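Local atomic coordinates of fructose 1-phosphate kinase (Staphylococcus aureus, PDB entry 2JG5), a protein that probably catalyses the ATP-dependent phosphorylation of fructose 1-phosphate to fructose 1,6-bisphosphate, as a member of the PfkB family of carbohydrate kinases. Residues A[81-86]-A[110-115]; A[9-14]-A[65-70]; A[129-134]-A[142-147]; A[162-167]-A[182-187]. All blocks are in the same frame, centred on the assembly; numbering follows the deposited sequence.

How the contacts relate
Along the chain the four contacts run in series, so none nests in or crosses another. Contact 2 comes first: strand 10-16 of the four-stranded mixed sheet meets helix 61-73, closing a loop of 50 residues that includes strand 25-36 and helix 38-48. Contact 1 then joins the end of strand 77-82 to helix 110-120, and the two strands between, 88-94 and 98-102, return the chain to that mixed sheet. Contact 3 closes a short loop between strand 128-132 and helix 143-154, and it touches contact 1 through Phe113. Contact 4 pairs helices 164-170 and 182-188; Ala162 and Leu166 there pack on Tyr144 of contact 3.

Contact 1: residues A[81-86]-A[110-115]; sequences IEVDED and STQFEQ
Gln112 OE1 accepts a hydrogen bond of 2.7 Å from a water that in turn accepts from Asp84 N at 2.8 Å, so the side-chain amide of the helix is joined through solvent to the backbone of the loop. This is a strand-to-helix contact of the alpha/beta PfkB kinase fold: the end of strand 77-82, on the central parallel sheet, meets the first turns of helix 110-120. The same amide makes a second, weak bond, Gln112 NE2 to Asp84 OD2 at 3.3 Å, with the carboxylate and amide planes turned 67° apart. A bend at chi2 (148°) puts CD of Gln112 next to Glu82 O and Val83 CA, and Gln112 OE1 lies 3.5 Å from Val83 CG1. At the strand end the contact is apolar. Ile81, hydrogen-bonded through its backbone to Gly57 and Ala59, points its CB at the helix and spreads two branches there. Ile81 CG2 is anti to the backbone N and lies against Gln112 CB at 3.9 Å. The other branch packs against Gln115, where Ile81 CD1 meets CB of Gln115 at 3.6 Å while Ile81 CG2 stands 3.5 Å from Gln115 OE1.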
loop_
_atom_site.group_PDB
_atom_site.type_symbol
_atom_site.label_atom_id
_atom_site.label_comp_id
_atom_site.label_asym_id
_atom_site.label_seq_id
_atom_site.Cartn_x
_atom_site.Cartn_y
_atom_site.Cartn_z
ATOM N N ILE A 81 -12.013 -11.231 11.915
ATOM C CA ILE A 81 -12.256 -10.392 13.079
ATOM C C ILE A 81 -11.721 -9.006 12.767
ATOM O O ILE A 81 -10.507 -8.845 12.514
ATOM C CB ILE A 81 -11.526 -10.925 14.353
ATOM C CG1 ILE A 81 -11.884 -12.390 14.641
ATOM C CG2 ILE A 81 -11.760 -9.995 15.552
ATOM C CD1 ILE A 81 -13.369 -12.646 14.959
ATOM N N GLU A 82 -12.613 -8.012 12.793
ATOM C CA GLU A 82 -12.232 -6.623 12.519
ATOM C C GLU A 82 -11.317 -6.128 13.625
ATOM O O GLU A 82 -11.688 -6.124 14.810
ATOM C CB GLU A 82 -13.468 -5.714 12.383
ATOM C CG GLU A 82 -13.183 -4.292 11.826
ATOM C CD GLU A 82 -14.319 -3.308 12.080
ATOM O OE1 GLU A 82 -15.110 -3.051 11.145
ATOM O OE2 GLU A 82 -14.438 -2.792 13.217
ATOM N N VAL A 83 -10.110 -5.745 13.238
ATOM C CA VAL A 83 -9.180 -5.097 14.159
ATOM C C VAL A 83 -9.083 -3.593 13.832
ATOM O O VAL A 83 -9.500 -3.160 12.756
ATOM C CB VAL A 83 -7.792 -5.812 14.200
ATOM C CG1 VAL A 83 -7.973 -7.278 14.586
ATOM C CG2 VAL A 83 -7.092 -5.734 12.864
ATOM N N ASP A 84 -8.549 -2.814 14.774
ATOM C CA ASP A 84 -8.588 -1.351 14.734
ATOM C C ASP A 84 -7.444 -0.717 13.921
ATOM O O ASP A 84 -7.430 0.493 13.696
ATOM C CB ASP A 84 -8.578 -0.788 16.163
ATOM C CG ASP A 84 -9.674 -1.378 17.036
ATOM O OD1 ASP A 84 -10.807 -1.544 16.531
ATOM O OD2 ASP A 84 -9.400 -1.669 18.230
ATOM N N GLU A 85 -6.491 -1.534 13.489
ATOM C CA GLU A 85 -5.406 -1.050 12.632
ATOM C C GLU A 85 -5.372 -1.782 11.283
ATOM O O GLU A 85 -5.968 -2.856 11.125
ATOM C CB GLU A 85 -4.053 -1.184 13.343
ATOM C CG GLU A 85 -3.924 -0.329 14.594
ATOM C CD GLU A 85 -2.519 -0.299 15.142
ATOM O OE1 GLU A 85 -1.613 -0.918 14.544
ATOM O OE2 GLU A 85 -2.326 0.346 16.187
ATOM N N ASP A 86 -4.647 -1.201 10.327
ATOM C CA ASP A 86 -4.592 -1.722 8.965
ATOM C C ASP A 86 -3.919 -3.078 8.821
ATOM O O ASP A 86 -2.831 -3.314 9.361
ATOM C CB ASP A 86 -3.916 -0.716 8.039
ATOM C CG ASP A 86 -4.784 0.492 7.762
ATOM O OD1 ASP A 86 -5.968 0.501 8.161
ATOM O OD2 ASP A 86 -4.283 1.439 7.143
ATOM N N SER A 110 -6.705 -8.134 22.987
ATOM C CA SER A 110 -7.009 -9.446 23.563
ATOM C C SER A 110 -8.459 -9.819 23.306
ATOM O O SER A 110 -8.773 -10.980 23.058
ATOM C CB SER A 110 -6.733 -9.443 25.060
ATOM O OG SER A 110 -5.361 -9.227 25.303
ATOM N N THR A 111 -9.319 -8.806 23.352
ATOM C CA THR A 111 -10.742 -8.919 23.059
ATOM C C THR A 111 -11.009 -9.430 21.637
ATOM O O THR A 111 -11.907 -10.266 21.414
ATOM C CB THR A 111 -11.414 -7.546 23.307
ATOM O OG1 THR A 111 -11.645 -7.389 24.711
ATOM C CG2 THR A 111 -12.726 -7.399 22.556
ATOM N N GLN A 112 -10.231 -8.918 20.683
ATOM C CA GLN A 112 -10.313 -9.353 19.299
ATOM C C GLN A 112 -9.836 -10.788 19.116
ATOM O O GLN A 112 -10.479 -11.570 18.416
ATOM C CB GLN A 112 -9.544 -8.393 18.402
ATOM C CG GLN A 112 -10.371 -7.170 18.045
ATOM C CD GLN A 112 -9.554 -5.913 17.851
ATOM O OE1 GLN A 112 -8.319 -5.945 17.800
ATOM N NE2 GLN A 112 -10.249 -4.781 17.742
ATOM N N PHE A 113 -8.717 -11.139 19.746
ATOM C CA PHE A 113 -8.265 -12.524 19.737
ATOM C C PHE A 113 -9.311 -13.458 20.366
ATOM O O PHE A 113 -9.529 -14.573 19.880
ATOM C CB PHE A 113 -6.903 -12.697 20.434
ATOM C CG PHE A 113 -6.399 -14.112 20.387
ATOM C CD1 PHE A 113 -5.829 -14.620 19.219
ATOM C CD2 PHE A 113 -6.546 -14.957 21.488
ATOM C CE1 PHE A 113 -5.401 -15.933 19.155
ATOM C CE2 PHE A 113 -6.110 -16.273 21.430
ATOM C CZ PHE A 113 -5.542 -16.761 20.266
ATOM N N GLU A 114 -9.946 -12.987 21.443
ATOM C CA GLU A 114 -11.049 -13.699 22.103
ATOM C C GLU A 114 -12.215 -13.967 21.147
ATOM O O GLU A 114 -12.774 -15.068 21.151
ATOM C CB GLU A 114 -11.524 -12.928 23.339
ATOM C CG GLU A 114 -10.596 -13.067 24.528
ATOM C CD GLU A 114 -10.648 -11.900 25.515
ATOM O OE1 GLU A 114 -11.693 -11.203 25.599
ATOM O OE2 GLU A 114 -9.631 -11.697 26.234
ATOM N N GLN A 115 -12.555 -12.973 20.325
ATOM C CA GLN A 115 -13.533 -13.135 19.241
ATOM C C GLN A 115 -13.190 -14.282 18.276
ATOM O O GLN A 115 -14.082 -15.006 17.836
ATOM C CB GLN A 115 -13.657 -11.847 18.425
ATOM C CG GLN A 115 -14.390 -10.710 19.088
ATOM C CD GLN A 115 -14.463 -9.477 18.201
ATOM O OE1 GLN A 115 -14.894 -9.553 17.042
ATOM N NE2 GLN A 115 -14.047 -8.337 18.736
HETATM O O HOH W 1 -7.087 -3.752 16.954
#

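Contact 2: residues A[9-14]-A[65-70]; sequences PSIDYV and KFIIDT
Ile11 lies against the CD2-CE2 bond of the Phe66 ring with three of its carbons: Ile11 CG1 is 3.6 Å from Phe66 CD2, Ile11 CD1 is 3.7 Å from the same atom, and Ile11 CG2 comes within 4.0 Å of Phe66 CE2. The two side chains cross obliquely, and chi1 of 173° puts Phe66 CG anti to its backbone N. A second bump fits beside the first. The tip of Ile67, its CD1, packs beside both Pro9 and the carbonyl of Ser10, with Ile67 CD1 3.8 Å from Pro9 CB and 3.6 Å from Ser10 O. Strand 10-14 belongs to the four-stranded mixed sheet, which in PfkB-family kinases forms the lid over the active site, and the helix crosses this strand almost at right angles: the axes of strand 10-14 and helix 65-70 make 85° and approach to 8.9 Å. Ile40 of helix 38-48 packs on both Pro9 and Ile67, while Phe62 of the second subunit meets both Ile11 and the Phe66 ring. Thr70, one turn on in the helix, places its OG1 over a face of the Phe66 ring, offset toward the rim. That Thr70 OG1 donates to Phe66 O at 2.8 Å from above the carbonyl plane, and Thr70 N approaches the same oxygen from the opposite face.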
loop_
_atom_site.group_PDB
_atom_site.type_symbol
_atom_site.label_atom_id
_atom_site.label_comp_id
_atom_site.label_asym_id
_atom_site.label_seq_id
_atom_site.Cartn_x
_atom_site.Cartn_y
_atom_site.Cartn_z
ATOM N N PRO A 9 -2.710 -11.704 7.966
ATOM C CA PRO A 9 -2.812 -11.713 6.506
ATOM C C PRO A 9 -2.208 -10.466 5.852
ATOM O O PRO A 9 -1.975 -9.444 6.514
ATOM C CB PRO A 9 -4.324 -11.739 6.271
ATOM C CG PRO A 9 -4.914 -11.211 7.534
ATOM C CD PRO A 9 -4.043 -11.749 8.598
ATOM N N SER A 10 -1.978 -10.534 4.552
ATOM C CA SER A 10 -1.278 -9.447 3.902
ATOM C C SER A 10 -1.830 -9.094 2.552
ATOM O O SER A 10 -2.399 -9.933 1.852
ATOM C CB SER A 10 0.198 -9.809 3.734
ATOM O OG SER A 10 0.315 -11.047 3.074
ATOM N N ILE A 11 -1.664 -7.833 2.189
ATOM C CA ILE A 11 -1.606 -7.501 0.786
ATOM C C ILE A 11 -0.152 -7.723 0.386
ATOM O O ILE A 11 0.786 -7.215 1.021
ATOM C CB ILE A 11 -2.077 -6.068 0.480
ATOM C CG1 ILE A 11 -3.495 -5.872 1.002
ATOM C CG2 ILE A 11 -2.034 -5.790 -1.041
ATOM C CD1 ILE A 11 -4.012 -4.463 0.888
ATOM N N ASP A 12 0.031 -8.538 -0.637
ATOM C CA ASP A 12 1.333 -8.706 -1.223
ATOM C C ASP A 12 1.435 -7.734 -2.399
ATOM O O ASP A 12 0.933 -7.984 -3.486
ATOM C CB ASP A 12 1.550 -10.162 -1.614
ATOM C CG ASP A 12 1.456 -11.106 -0.414
ATOM O OD1 ASP A 12 1.537 -10.622 0.734
ATOM O OD2 ASP A 12 1.311 -12.333 -0.612
ATOM N N TYR A 13 2.062 -6.596 -2.130
ATOM C CA TYR A 13 2.270 -5.566 -3.132
ATOM C C TYR A 13 3.500 -5.910 -3.988
ATOM O O TYR A 13 4.646 -5.687 -3.590
ATOM C CB TYR A 13 2.394 -4.206 -2.439
ATOM C CG TYR A 13 2.472 -3.010 -3.357
ATOM C CD1 TYR A 13 1.922 -3.044 -4.642
ATOM C CD2 TYR A 13 3.078 -1.830 -2.930
ATOM C CE1 TYR A 13 1.994 -1.938 -5.480
ATOM C CE2 TYR A 13 3.157 -0.712 -3.764
ATOM C CZ TYR A 13 2.613 -0.775 -5.036
ATOM O OH TYR A 13 2.667 0.319 -5.855
ATOM N N VAL A 14 3.238 -6.477 -5.162
ATOM C CA VAL A 14 4.298 -6.914 -6.053
ATOM C C VAL A 14 4.684 -5.774 -6.997
ATOM O O VAL A 14 3.832 -5.213 -7.680
ATOM C CB VAL A 14 3.905 -8.183 -6.840
ATOM C CG1 VAL A 14 5.012 -8.573 -7.795
ATOM C CG2 VAL A 14 3.611 -9.341 -5.887
ATOM N N LYS A 65 -10.493 -4.675 3.985
ATOM C CA LYS A 65 -11.537 -4.762 2.980
ATOM C C LYS A 65 -11.024 -5.376 1.676
ATOM O O LYS A 65 -11.685 -6.235 1.090
ATOM C CB LYS A 65 -12.129 -3.369 2.707
ATOM C CG LYS A 65 -12.658 -2.625 3.942
ATOM C CD LYS A 65 -13.940 -3.257 4.494
ATOM C CE LYS A 65 -14.677 -2.314 5.455
ATOM N NZ LYS A 65 -16.167 -2.559 5.446
ATOM N N PHE A 66 -9.849 -4.941 1.226
ATOM C CA PHE A 66 -9.254 -5.474 -0.001
ATOM C C PHE A 66 -9.155 -7.000 0.011
ATOM O O PHE A 66 -9.458 -7.665 -0.989
ATOM C CB PHE A 66 -7.862 -4.877 -0.236
ATOM C CG PHE A 66 -7.115 -5.511 -1.386
ATOM C CD1 PHE A 66 -7.259 -5.022 -2.679
ATOM C CD2 PHE A 66 -6.275 -6.605 -1.173
ATOM C CE1 PHE A 66 -6.575 -5.609 -3.745
ATOM C CE2 PHE A 66 -5.585 -7.197 -2.236
ATOM C CZ PHE A 66 -5.734 -6.694 -3.521
ATOM N N ILE A 67 -8.707 -7.536 1.144
ATOM C CA ILE A 67 -8.579 -8.974 1.323
ATOM C C ILE A 67 -9.941 -9.677 1.267
ATOM O O ILE A 67 -10.079 -10.741 0.636
ATOM C CB ILE A 67 -7.834 -9.297 2.627
ATOM C CG1 ILE A 67 -6.370 -8.856 2.494
ATOM C CG2 ILE A 67 -7.942 -10.784 2.961
ATOM C CD1 ILE A 67 -5.485 -9.287 3.644
ATOM N N ILE A 68 -10.944 -9.079 1.907
ATOM C CA ILE A 68 -12.287 -9.637 1.864
ATOM C C ILE A 68 -12.852 -9.606 0.434
ATOM O O ILE A 68 -13.348 -10.631 -0.063
ATOM C CB ILE A 68 -13.234 -8.957 2.869
ATOM C CG1 ILE A 68 -12.586 -8.901 4.264
ATOM C CG2 ILE A 68 -14.562 -9.698 2.928
ATOM C CD1 ILE A 68 -13.299 -7.995 5.271
ATOM N N ASP A 69 -12.742 -8.461 -0.240
ATOM C CA ASP A 69 -13.240 -8.339 -1.618
ATOM C C ASP A 69 -12.495 -9.252 -2.594
ATOM O O ASP A 69 -13.110 -9.853 -3.477
ATOM C CB ASP A 69 -13.204 -6.879 -2.099
ATOM C CG ASP A 69 -14.164 -5.981 -1.329
ATOM O OD1 ASP A 69 -14.708 -6.418 -0.290
ATOM O OD2 ASP A 69 -14.381 -4.831 -1.757
ATOM N N THR A 70 -11.178 -9.357 -2.419
ATOM C CA THR A 70 -10.344 -10.253 -3.219
ATOM C C THR A 70 -10.777 -11.703 -3.046
ATOM O O THR A 70 -10.975 -12.417 -4.035
ATOM C CB THR A 70 -8.836 -10.075 -2.887
ATOM O OG1 THR A 70 -8.398 -8.800 -3.375
ATOM C CG2 THR A 70 -7.981 -11.155 -3.534
#

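Contact 3: residues A[129-134]-A[142-147]; sequences VIVAGS and DAYAQI
Torsions in Tyr144 and Val131 bring their side chains alongside each other. Tyr144 has chi1 at -90°, some 30° past the staggered value, which sets CG so that the ring can run back toward the strand although the CB bond itself is not aimed there. Val131 holds CG1 anti to its backbone N (chi1 -170°), placing this methyl 3.4 Å from Tyr144 CE1, and the two side chains slide past each other in opposite directions. The ring carries its hydroxyl to the strand end, where Tyr144 OH donates to Gly133 O at 2.8 Å, in the carbonyl plane and on a lone pair. Gly133 N is also 2.8 Å from Tyr144 OH, but at an angle too poor for a hydrogen bond. Val131 O sits at the ring edge, close to its plane, 3.3 Å from Tyr144 CE1. The second methyl of Val131 faces the next turn of the helix: Val131 CG2 meets Ile147 CG2 tip to tip at 3.7 Å. The segment axes are nearly antiparallel at 175°, as expected for the first strand and helix of a beta-alpha-beta unit, here strand 128-132, helix 143-154 and strand 157-161. Leu158 of that last strand packs on both Val131 and Ile147, Val5 of strand 2-6 covers Val131 and Val129, and Leu117 of helix 110-120 lies against Ile147.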
loop_
_atom_site.group_PDB
_atom_site.type_symbol
_atom_site.label_atom_id
_atom_site.label_comp_id
_atom_site.label_asym_id
_atom_site.label_seq_id
_atom_site.Cartn_x
_atom_site.Cartn_y
_atom_site.Cartn_z
ATOM N N VAL A 129 -10.007 -27.376 11.055
ATOM C CA VAL A 129 -9.424 -26.080 11.340
ATOM C C VAL A 129 -7.930 -26.154 11.008
ATOM O O VAL A 129 -7.183 -26.970 11.586
ATOM C CB VAL A 129 -9.680 -25.644 12.813
ATOM C CG1 VAL A 129 -9.053 -24.274 13.089
ATOM C CG2 VAL A 129 -11.198 -25.614 13.102
ATOM N N ILE A 130 -7.525 -25.323 10.046
ATOM C CA ILE A 130 -6.127 -25.201 9.621
ATOM C C ILE A 130 -5.572 -23.881 10.154
ATOM O O ILE A 130 -6.077 -22.803 9.833
ATOM C CB ILE A 130 -5.978 -25.234 8.076
ATOM C CG1 ILE A 130 -6.656 -26.482 7.492
ATOM C CG2 ILE A 130 -4.487 -25.175 7.663
ATOM C CD1 ILE A 130 -7.198 -26.308 6.088
ATOM N N VAL A 131 -4.533 -23.971 10.976
ATOM C CA VAL A 131 -3.912 -22.780 11.521
ATOM C C VAL A 131 -2.500 -22.735 10.986
ATOM O O VAL A 131 -1.712 -23.652 11.195
ATOM C CB VAL A 131 -3.946 -22.747 13.081
ATOM C CG1 VAL A 131 -3.499 -21.379 13.606
ATOM C CG2 VAL A 131 -5.334 -23.067 13.588
ATOM N N ALA A 132 -2.198 -21.667 10.260
ATOM C CA ALA A 132 -0.930 -21.557 9.581
ATOM C C ALA A 132 -0.422 -20.135 9.670
ATOM O O ALA A 132 -1.169 -19.171 9.401
ATOM C CB ALA A 132 -1.061 -21.998 8.116
ATOM N N GLY A 133 0.851 -20.014 10.052
ATOM C CA GLY A 133 1.526 -18.729 10.050
ATOM C C GLY A 133 2.311 -18.385 11.298
ATOM O O GLY A 133 2.238 -19.081 12.337
ATOM N N SER A 134 3.080 -17.307 11.180
ATOM C CA SER A 134 3.789 -16.748 12.311
ATOM C C SER A 134 2.785 -16.020 13.193
ATOM O O SER A 134 1.791 -15.470 12.705
ATOM C CB SER A 134 4.884 -15.788 11.837
ATOM O OG SER A 134 5.881 -16.486 11.091
ATOM N N ASP A 142 1.146 -18.207 22.849
ATOM C CA ASP A 142 0.613 -19.571 22.853
ATOM C C ASP A 142 -0.720 -19.665 22.100
ATOM O O ASP A 142 -1.536 -20.537 22.395
ATOM C CB ASP A 142 0.477 -20.106 24.282
ATOM C CG ASP A 142 -0.725 -19.506 25.049
ATOM O OD1 ASP A 142 -1.132 -20.133 26.057
ATOM O OD2 ASP A 142 -1.254 -18.429 24.668
ATOM N N ALA A 143 -0.920 -18.775 21.122
ATOM C CA ALA A 143 -2.151 -18.705 20.333
ATOM C C ALA A 143 -2.513 -20.017 19.631
ATOM O O ALA A 143 -3.691 -20.360 19.538
ATOM C CB ALA A 143 -2.067 -17.587 19.332
ATOM N N TYR A 144 -1.508 -20.746 19.145
ATOM C CA TYR A 144 -1.743 -22.054 18.518
ATOM C C TYR A 144 -2.399 -23.015 19.500
ATOM O O TYR A 144 -3.394 -23.674 19.165
ATOM C CB TYR A 144 -0.446 -22.649 17.938
ATOM C CG TYR A 144 -0.208 -22.237 16.505
ATOM C CD1 TYR A 144 -0.646 -23.041 15.450
ATOM C CD2 TYR A 144 0.434 -21.033 16.194
ATOM C CE1 TYR A 144 -0.448 -22.665 14.124
ATOM C CE2 TYR A 144 0.632 -20.648 14.874
ATOM C CZ TYR A 144 0.177 -21.472 13.847
ATOM O OH TYR A 144 0.362 -21.113 12.535
ATOM N N ALA A 145 -1.856 -23.063 20.713
ATOM C CA ALA A 145 -2.339 -23.947 21.757
ATOM C C ALA A 145 -3.743 -23.581 22.220
ATOM O O ALA A 145 -4.529 -24.459 22.558
ATOM C CB ALA A 145 -1.380 -23.928 22.950
ATOM N N GLN A 146 -4.030 -22.287 22.265
ATOM C CA GLN A 146 -5.332 -21.779 22.697
ATOM C C GLN A 146 -6.426 -22.165 21.701
ATOM O O GLN A 146 -7.571 -22.418 22.079
ATOM C CB GLN A 146 -5.292 -20.259 22.888
ATOM C CG GLN A 146 -4.371 -19.766 24.024
ATOM C CD GLN A 146 -4.723 -18.347 24.488
ATOM O OE1 GLN A 146 -5.845 -17.878 24.281
ATOM N NE2 GLN A 146 -3.765 -17.665 25.109
ATOM N N ILE A 147 -6.054 -22.224 20.425
ATOM C CA ILE A 147 -6.947 -22.717 19.392
ATOM C C ILE A 147 -7.041 -24.244 19.528
ATOM O O ILE A 147 -8.144 -24.799 19.654
ATOM C CB ILE A 147 -6.482 -22.240 17.982
ATOM C CG1 ILE A 147 -6.883 -20.774 17.773
ATOM C CG2 ILE A 147 -7.051 -23.129 16.868
ATOM C CD1 ILE A 147 -5.990 -20.007 16.802
#

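Contact 4: residues A[162-167]-A[182-187]; sequences AEKELA and KDELEV
Lys164 and Val187 meet with their side chains at about a right angle, the long lysine laid across the short valine. Two helices begin here, 164-170 and 182-188, each following a strand of the central parallel sheet. Asn181, just before the second helix, and Glu184 in its first turn form the NXXE pattern of PfkB kinases, a motif that in relatives is associated with magnesium and phosphate binding; Asn181 OD1 accepts from Glu184 N. The same helix carries a salt-bridge network of Lys182 with Glu186 and, weakly, Asp183, which takes no part in the meeting of the two segments. The CG of Lys164 lies in the crowded position between backbone N and carbonyl carbon (chi1 63°), and the chain bends again at chi3 (94°), which turns CE over the valine. Lys164 CD stands 3.8 Å from Val187 CG1, and Lys164 CE lies 3.8 Å from Val187 CB. Glu184, one turn before Val187 on the same helix, is extended beyond CG, so that Glu184 CG touches Lys164 CE at 4.0 Å while its carboxylate arrives at the start of helix 164-170. There Glu184 OE2 is 3.3 Å from Lys164 N, whereas Lys164 NZ stays 5.3 Å from Glu184 OE2, too far for an ion pair. The other carboxylate oxygen is linked by water: one molecule donates both to Glu184 OE1 at 3.2 Å and to Ala162 O at 2.8 Å.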
loop_
_atom_site.group_PDB
_atom_site.type_symbol
_atom_site.label_atom_id
_atom_site.label_comp_id
_atom_site.label_asym_id
_atom_site.label_seq_id
_atom_site.Cartn_x
_atom_site.Cartn_y
_atom_site.Cartn_z
ATOM N N ALA A 162 3.287 -24.517 11.100
ATOM C CA ALA A 162 3.918 -23.439 11.864
ATOM C C ALA A 162 5.403 -23.715 12.136
ATOM O O ALA A 162 5.912 -24.769 11.774
ATOM C CB ALA A 162 3.152 -23.215 13.187
ATOM N N GLU A 163 6.089 -22.760 12.764
ATOM C CA GLU A 163 7.468 -22.943 13.217
ATOM C C GLU A 163 7.506 -24.081 14.231
ATOM O O GLU A 163 6.484 -24.382 14.871
ATOM C CB GLU A 163 7.999 -21.664 13.872
ATOM C CG GLU A 163 8.052 -20.424 12.970
ATOM C CD GLU A 163 7.984 -19.111 13.771
ATOM O OE1 GLU A 163 7.017 -18.333 13.580
ATOM O OE2 GLU A 163 8.891 -18.860 14.603
ATOM N N LYS A 164 8.680 -24.697 14.380
ATOM C CA LYS A 164 8.838 -25.925 15.176
ATOM C C LYS A 164 8.186 -25.899 16.566
ATOM O O LYS A 164 7.413 -26.809 16.889
ATOM C CB LYS A 164 10.309 -26.375 15.255
ATOM C CG LYS A 164 11.266 -25.404 15.950
ATOM C CD LYS A 164 12.732 -25.845 15.825
ATOM C CE LYS A 164 13.443 -25.184 14.634
ATOM N NZ LYS A 164 13.701 -23.726 14.852
ATOM N N GLU A 165 8.467 -24.868 17.367
ATOM C CA GLU A 165 7.966 -24.831 18.748
ATOM C C GLU A 165 6.437 -24.745 18.813
ATOM O O GLU A 165 5.810 -25.348 19.697
ATOM C CB GLU A 165 8.671 -23.756 19.631
ATOM C CG GLU A 165 8.349 -22.265 19.343
ATOM C CD GLU A 165 8.664 -21.304 20.527
ATOM O OE1 GLU A 165 9.284 -21.727 21.541
ATOM O OE2 GLU A 165 8.283 -20.110 20.438
ATOM N N LEU A 166 5.850 -24.024 17.859
ATOM C CA LEU A 166 4.399 -23.852 17.793
ATOM C C LEU A 166 3.692 -25.117 17.330
ATOM O O LEU A 166 2.601 -25.440 17.824
ATOM C CB LEU A 166 4.020 -22.667 16.897
ATOM C CG LEU A 166 4.708 -21.327 17.181
ATOM C CD1 LEU A 166 4.245 -20.282 16.176
ATOM C CD2 LEU A 166 4.473 -20.856 18.609
ATOM N N ALA A 167 4.315 -25.818 16.381
ATOM C CA ALA A 167 3.873 -27.143 15.963
ATOM C C ALA A 167 3.977 -28.104 17.141
ATOM O O ALA A 167 3.052 -28.880 17.400
ATOM C CB ALA A 167 4.700 -27.642 14.796
ATOM N N LYS A 182 12.470 -31.467 7.261
ATOM C CA LYS A 182 13.589 -32.290 7.700
ATOM C C LYS A 182 14.526 -31.520 8.651
ATOM O O LYS A 182 15.068 -32.099 9.602
ATOM C CB LYS A 182 14.348 -32.801 6.477
ATOM C CG LYS A 182 15.507 -33.721 6.775
ATOM C CD LYS A 182 16.531 -33.647 5.647
ATOM C CE LYS A 182 17.948 -33.714 6.181
ATOM N NZ LYS A 182 18.186 -32.687 7.241
ATOM N N ASP A 183 14.703 -30.220 8.406
ATOM C CA ASP A 183 15.630 -29.421 9.211
ATOM C C ASP A 183 15.074 -29.125 10.611
ATOM O O ASP A 183 15.815 -29.116 11.587
ATOM C CB ASP A 183 16.066 -28.155 8.456
ATOM C CG ASP A 183 16.845 -28.475 7.159
ATOM O OD1 ASP A 183 17.596 -29.485 7.104
ATOM O OD2 ASP A 183 16.712 -27.701 6.185
ATOM N N GLU A 184 13.764 -28.915 10.704
ATOM C CA GLU A 184 13.107 -28.761 12.004
ATOM C C GLU A 184 13.148 -30.039 12.851
ATOM O O GLU A 184 13.318 -29.960 14.068
ATOM C CB GLU A 184 11.678 -28.257 11.833
ATOM C CG GLU A 184 11.621 -26.779 11.506
ATOM C CD GLU A 184 10.258 -26.305 11.058
ATOM O OE1 GLU A 184 9.533 -27.063 10.390
ATOM O OE2 GLU A 184 9.913 -25.150 11.367
ATOM N N LEU A 185 13.015 -31.200 12.198
ATOM C CA LEU A 185 13.195 -32.504 12.839
ATOM C C LEU A 185 14.566 -32.605 13.473
ATOM O O LEU A 185 14.690 -33.033 14.623
ATOM C CB LEU A 185 13.045 -33.644 11.828
ATOM C CG LEU A 185 11.668 -34.165 11.415
ATOM C CD1 LEU A 185 11.843 -35.335 10.462
ATOM C CD2 LEU A 185 10.847 -34.593 12.621
ATOM N N GLU A 186 15.588 -32.201 12.711
ATOM C CA GLU A 186 16.976 -32.186 13.176
ATOM C C GLU A 186 17.180 -31.312 14.407
ATOM O O GLU A 186 17.945 -31.672 15.299
ATOM C CB GLU A 186 17.933 -31.743 12.060
ATOM C CG GLU A 186 18.115 -32.760 10.949
ATOM C CD GLU A 186 19.428 -32.594 10.198
ATOM O OE1 GLU A 186 20.134 -31.571 10.403
ATOM O OE2 GLU A 186 19.760 -33.500 9.405
ATOM N N VAL A 187 16.502 -30.166 14.452
ATOM C CA VAL A 187 16.579 -29.292 15.619
ATOM C C VAL A 187 15.787 -29.881 16.792
ATOM O O VAL A 187 16.311 -29.991 17.897
ATOM C CB VAL A 187 16.122 -27.844 15.309
ATOM C CG1 VAL A 187 16.256 -26.958 16.551
ATOM C CG2 VAL A 187 16.939 -27.257 14.157
HETATM O O HOH W 2 6.942 -27.312 12.209
#